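Long-range contact in transcriptional regulator, LacI family (PDB 3H5T), which activates transcription of the inositol phosphate synthase gene in an inositol-dependent manner by binding a palindromic promoter motif, and takes part in regulating cell wall biogenesis: residues G69-F83 with V95-A109. Numbering follows the deposited sequence.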
loop_
_atom_site.group_PDB
_atom_site.type_symbol
_atom_site.label_atom_id
_atom_site.label_comp_id
_atom_site.label_asym_id
_atom_site.label_seq_id
_atom_site.Cartn_x
_atom_site.Cartn_y
_atom_site.Cartn_z
ATOM N N GLY A 69 7.165 -14.935 18.923
ATOM C CA GLY A 69 6.567 -13.771 19.562
ATOM C C GLY A 69 5.532 -13.108 18.665
ATOM O O GLY A 69 4.766 -13.796 17.993
ATOM N N ALA A 70 5.494 -11.778 18.645
ATOM C CA ALA A 70 4.540 -11.074 17.789
ATOM C C ALA A 70 5.088 -9.758 17.260
ATOM O O ALA A 70 5.896 -9.115 17.918
ATOM C CB ALA A 70 3.237 -10.818 18.542
ATOM N N ILE A 71 4.655 -9.375 16.059
ATOM C CA ILE A 71 5.073 -8.109 15.456
ATOM C C ILE A 71 3.828 -7.268 15.184
ATOM O O ILE A 71 2.741 -7.807 14.954
ATOM C CB ILE A 71 5.851 -8.309 14.120
ATOM C CG1 ILE A 71 4.932 -8.888 13.049
ATOM C CG2 ILE A 71 7.055 -9.229 14.347
ATOM C CD1 ILE A 71 5.585 -9.021 11.678
ATOM N N GLY A 72 3.981 -5.950 15.225
ATOM C CA GLY A 72 2.845 -5.076 14.985
ATOM C C GLY A 72 2.951 -4.219 13.734
ATOM O O GLY A 72 3.993 -4.172 13.067
ATOM N N VAL A 73 1.847 -3.549 13.409
ATOM C CA VAL A 73 1.780 -2.660 12.262
ATOM C C VAL A 73 0.975 -1.443 12.705
ATOM O O VAL A 73 -0.216 -1.551 13.005
ATOM C CB VAL A 73 1.082 -3.327 11.059
ATOM C CG1 VAL A 73 1.027 -2.356 9.876
ATOM C CG2 VAL A 73 1.832 -4.584 10.666
ATOM N N LEU A 74 1.637 -0.292 12.766
ATOM C CA LEU A 74 0.978 0.927 13.183
ATOM C C LEU A 74 0.299 1.544 11.985
ATOM O O LEU A 74 0.945 1.883 10.998
ATOM C CB LEU A 74 1.979 1.911 13.773
ATOM C CG LEU A 74 1.338 3.150 14.401
ATOM C CD1 LEU A 74 1.816 3.304 15.837
ATOM C CD2 LEU A 74 1.672 4.368 13.573
ATOM N N LEU A 75 -1.015 1.684 12.087
ATOM C CA LEU A 75 -1.824 2.245 11.017
ATOM C C LEU A 75 -2.427 3.555 11.524
ATOM O O LEU A 75 -3.167 3.574 12.509
ATOM C CB LEU A 75 -2.942 1.248 10.648
ATOM C CG LEU A 75 -3.586 1.320 9.260
ATOM C CD1 LEU A 75 -2.530 1.092 8.212
ATOM C CD2 LEU A 75 -4.654 0.263 9.118
ATOM N N THR A 76 -2.104 4.653 10.854
ATOM C CA THR A 76 -2.634 5.947 11.248
ATOM C C THR A 76 -4.029 6.141 10.598
ATOM O O THR A 76 -4.382 7.216 10.112
ATOM C CB THR A 76 -1.608 7.064 10.871
ATOM O OG1 THR A 76 -1.775 8.169 11.755
ATOM C CG2 THR A 76 -1.771 7.526 9.438
ATOM N N GLU A 77 -4.813 5.064 10.622
ATOM C CA GLU A 77 -6.168 5.023 10.060
ATOM C C GLU A 77 -7.054 4.153 10.937
ATOM O O GLU A 77 -6.579 3.525 11.882
ATOM C CB GLU A 77 -6.180 4.373 8.667
ATOM C CG GLU A 77 -5.291 4.996 7.634
ATOM C CD GLU A 77 -5.672 6.417 7.354
ATOM O OE1 GLU A 77 -6.775 6.822 7.779
ATOM O OE2 GLU A 77 -4.870 7.124 6.705
ATOM N N ASP A 78 -8.345 4.110 10.608
ATOM C CA ASP A 78 -9.282 3.255 11.327
ATOM C C ASP A 78 -8.864 1.817 10.997
ATOM O O ASP A 78 -8.433 1.527 9.874
ATOM C CB ASP A 78 -10.720 3.476 10.843
ATOM C CG ASP A 78 -11.338 4.751 11.392
ATOM O OD1 ASP A 78 -11.252 4.968 12.626
ATOM O OD2 ASP A 78 -11.925 5.526 10.595
ATOM N N LEU A 79 -8.988 0.926 11.972
ATOM C CA LEU A 79 -8.632 -0.474 11.788
ATOM C C LEU A 79 -9.262 -1.099 10.544
ATOM O O LEU A 79 -8.730 -2.071 10.006
ATOM C CB LEU A 79 -9.054 -1.281 13.013
ATOM C CG LEU A 79 -8.400 -2.648 13.148
ATOM C CD1 LEU A 79 -6.885 -2.484 13.181
ATOM C CD2 LEU A 79 -8.897 -3.315 14.415
ATOM N N THR A 80 -10.393 -0.544 10.095
ATOM C CA THR A 80 -11.093 -1.056 8.918
ATOM C C THR A 80 -10.251 -0.885 7.655
ATOM O O THR A 80 -10.288 -1.712 6.748
ATOM C CB THR A 80 -12.463 -0.346 8.707
ATOM O OG1 THR A 80 -12.270 1.072 8.633
ATOM C CG2 THR A 80 -13.423 -0.662 9.856
ATOM N N TYR A 81 -9.488 0.199 7.613
ATOM C CA TYR A 81 -8.617 0.527 6.490
ATOM C C TYR A 81 -7.751 -0.661 6.080
ATOM O O TYR A 81 -7.555 -0.909 4.895
ATOM C CB TYR A 81 -7.713 1.684 6.894
ATOM C CG TYR A 81 -7.132 2.490 5.768
ATOM C CD1 TYR A 81 -7.863 3.521 5.171
ATOM C CD2 TYR A 81 -5.840 2.238 5.304
ATOM C CE1 TYR A 81 -7.323 4.278 4.138
ATOM C CE2 TYR A 81 -5.292 2.984 4.276
ATOM C CZ TYR A 81 -6.035 3.999 3.693
ATOM O OH TYR A 81 -5.497 4.715 2.647
ATOM N N ALA A 82 -7.223 -1.388 7.060
ATOM C CA ALA A 82 -6.365 -2.542 6.791
ATOM C C ALA A 82 -7.095 -3.680 6.064
ATOM O O ALA A 82 -6.467 -4.638 5.602
ATOM C CB ALA A 82 -5.775 -3.062 8.093
ATOM N N PHE A 83 -8.419 -3.581 5.970
ATOM C CA PHE A 83 -9.202 -4.611 5.296
ATOM C C PHE A 83 -10.094 -4.094 4.182
ATOM O O PHE A 83 -10.671 -4.888 3.452
ATOM C CB PHE A 83 -10.065 -5.372 6.299
ATOM C CG PHE A 83 -9.276 -6.106 7.321
ATOM C CD1 PHE A 83 -8.419 -7.133 6.942
ATOM C CD2 PHE A 83 -9.326 -5.729 8.657
ATOM C CE1 PHE A 83 -7.614 -7.768 7.884
ATOM C CE2 PHE A 83 -8.534 -6.353 9.592
ATOM C CZ PHE A 83 -7.673 -7.374 9.204
ATOM N N VAL A 95 3.274 -8.507 4.414
ATOM C CA VAL A 95 3.803 -8.575 5.770
ATOM C C VAL A 95 3.398 -9.902 6.404
ATOM O O VAL A 95 4.086 -10.409 7.283
ATOM C CB VAL A 95 3.268 -7.427 6.671
ATOM C CG1 VAL A 95 3.835 -7.565 8.088
ATOM C CG2 VAL A 95 3.652 -6.082 6.088
ATOM N N ALA A 96 2.275 -10.456 5.963
ATOM C CA ALA A 96 1.800 -11.722 6.496
ATOM C C ALA A 96 2.687 -12.853 5.982
ATOM O O ALA A 96 2.887 -13.853 6.664
ATOM C CB ALA A 96 0.354 -11.958 6.082
ATOM N N GLN A 97 3.213 -12.684 4.774
ATOM C CA GLN A 97 4.082 -13.683 4.162
ATOM C C GLN A 97 5.481 -13.716 4.787
ATOM O O GLN A 97 6.110 -14.772 4.860
ATOM C CB GLN A 97 4.181 -13.408 2.669
ATOM C CG GLN A 97 5.175 -14.263 1.935
ATOM C CD GLN A 97 5.128 -14.012 0.448
ATOM O OE1 GLN A 97 5.205 -12.868 0.001
ATOM N NE2 GLN A 97 4.997 -15.078 -0.330
ATOM N N ALA A 98 5.977 -12.562 5.220
ATOM C CA ALA A 98 7.292 -12.499 5.847
ATOM C C ALA A 98 7.141 -13.133 7.219
ATOM O O ALA A 98 7.870 -14.061 7.571
ATOM C CB ALA A 98 7.760 -11.047 5.976
ATOM N N ALA A 99 6.195 -12.614 7.994
ATOM C CA ALA A 99 5.913 -13.152 9.311
ATOM C C ALA A 99 5.238 -14.476 9.006
ATOM O O ALA A 99 4.232 -14.503 8.312
ATOM C CB ALA A 99 4.956 -12.243 10.055
ATOM N N GLY A 100 5.782 -15.575 9.499
ATOM C CA GLY A 100 5.167 -16.857 9.207
ATOM C C GLY A 100 4.149 -17.230 10.257
ATOM O O GLY A 100 2.951 -16.994 10.089
ATOM N N ASP A 101 4.647 -17.812 11.343
ATOM C CA ASP A 101 3.828 -18.235 12.465
ATOM C C ASP A 101 3.856 -17.146 13.539
ATOM O O ASP A 101 3.561 -17.395 14.707
ATOM C CB ASP A 101 4.378 -19.547 13.033
ATOM C CG ASP A 101 4.791 -20.525 11.944
ATOM O OD1 ASP A 101 4.003 -20.729 10.990
ATOM O OD2 ASP A 101 5.907 -21.089 12.042
ATOM N N THR A 102 4.218 -15.939 13.122
ATOM C CA THR A 102 4.292 -14.782 14.005
ATOM C C THR A 102 2.947 -14.061 14.100
ATOM O O THR A 102 2.336 -13.727 13.079
ATOM C CB THR A 102 5.331 -13.751 13.491
ATOM O OG1 THR A 102 6.638 -14.334 13.497
ATOM C CG2 THR A 102 5.325 -12.506 14.360
ATOM N N GLN A 103 2.491 -13.814 15.325
ATOM C CA GLN A 103 1.236 -13.100 15.523
ATOM C C GLN A 103 1.440 -11.699 14.946
ATOM O O GLN A 103 2.500 -11.112 15.120
ATOM C CB GLN A 103 0.895 -13.009 17.015
ATOM C CG GLN A 103 0.616 -14.349 17.684
ATOM C CD GLN A 103 0.390 -14.232 19.188
ATOM O OE1 GLN A 103 -0.401 -13.409 19.655
ATOM N NE2 GLN A 103 1.073 -15.071 19.951
ATOM N N LEU A 104 0.436 -11.185 14.243
ATOM C CA LEU A 104 0.493 -9.852 13.635
ATOM C C LEU A 104 -0.544 -8.962 14.318
ATOM O O LEU A 104 -1.735 -9.216 14.243
ATOM C CB LEU A 104 0.202 -9.936 12.131
ATOM C CG LEU A 104 0.238 -8.629 11.323
ATOM C CD1 LEU A 104 1.546 -7.906 11.586
ATOM C CD2 LEU A 104 0.084 -8.922 9.836
ATOM N N THR A 105 -0.080 -7.921 14.991
ATOM C CA THR A 105 -0.964 -7.024 15.713
ATOM C C THR A 105 -1.136 -5.670 15.045
ATOM O O THR A 105 -0.190 -4.880 14.968
ATOM C CB THR A 105 -0.435 -6.825 17.136
ATOM O OG1 THR A 105 -0.540 -8.062 17.842
ATOM C CG2 THR A 105 -1.206 -5.747 17.869
ATOM N N LEU A 106 -2.348 -5.407 14.567
ATOM C CA LEU A 106 -2.656 -4.139 13.920
ATOM C C LEU A 106 -2.941 -3.118 15.013
ATOM O O LEU A 106 -3.761 -3.366 15.902
ATOM C CB LEU A 106 -3.871 -4.301 13.011
ATOM C CG LEU A 106 -3.727 -5.362 11.918
ATOM C CD1 LEU A 106 -5.044 -5.522 11.186
ATOM C CD2 LEU A 106 -2.627 -4.953 10.954
ATOM N N ILE A 107 -2.248 -1.982 14.945
ATOM C CA ILE A 107 -2.378 -0.909 15.935
ATOM C C ILE A 107 -3.027 0.316 15.288
ATOM O O ILE A 107 -2.400 0.995 14.471
ATOM C CB ILE A 107 -0.975 -0.472 16.482
ATOM C CG1 ILE A 107 -0.114 -1.694 16.813
ATOM C CG2 ILE A 107 -1.124 0.350 17.742
ATOM C CD1 ILE A 107 1.350 -1.338 17.093
ATOM N N PRO A 108 -4.286 0.616 15.646
ATOM C CA PRO A 108 -5.035 1.757 15.114
ATOM C C PRO A 108 -4.611 3.070 15.769
ATOM O O PRO A 108 -4.925 3.310 16.932
ATOM C CB PRO A 108 -6.488 1.423 15.462
ATOM C CG PRO A 108 -6.487 -0.050 15.723
ATOM C CD PRO A 108 -5.174 -0.255 16.427
ATOM N N ALA A 109 -3.921 3.929 15.029
ATOM C CA ALA A 109 -3.481 5.199 15.586
ATOM C C ALA A 109 -4.267 6.345 14.977
ATOM O O ALA A 109 -4.387 6.444 13.757
ATOM C CB ALA A 109 -2.003 5.391 15.330
#
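The first beta-alpha-beta crossover of the periplasmic-binding-protein fold joins strand 70-75 to strand 103-108 through helix 86-98, whose end lies on the Ile71 and Val73 side of the sheet. The two strands run parallel, 24° apart, with 103-108 the outermost strand of its sheet within this chain and 70-75 bonded on its other flank to strand 132-135. Six backbone hydrogen bonds make the ladder. Ile71 N donates to Gln103 O (2.9 Å) and Ile71 O accepts from Thr105 N; Val73 and Leu75 repeat the pattern with Thr105 and Ile107, then Ile107 and Ala109. The last bond, Ala109 N to Leu75 O, measures 2.7 Å and carries the pairing one residue beyond strand 103-108.

On the helix-covered face, Ile71 has its CG1 branch wedged between backbone N and carbonyl carbon (chi1 66°), and CD1 reaches Ala99 CB at 3.7 Å, just beyond the helix. Its other branch, CG2, meets Thr102 CG2, the two side chains crossing at about a right angle. Leu104 leans inward so that CD1 lies 3.5 Å from Val73 CG2 and also touches Ile71 CG1. Leu92 of helix 86-98 adds to this packing at Val73, and Leu333 of helix 321-336 at Ile71.

Farther along this face, Leu106 packs against Val73, Leu79, Ala82 and Phe83. Its CD1 approaches the Phe83 ring obliquely, 3.8 Å from CZ, and also meets Ala82 CB, while CD2 turns to Val73 CB. The reverse face carries Ala70 against Gln103, CB to CB, and Leu74 beside the methyl of Ala109. Where the chain leaves the strand, Glu77 is salt-bridged to Arg198, and Leu79 folds back over strand 103-108: its CD1 touches both Leu106 CB and Pro108 CG, the latter at 3.5 Å.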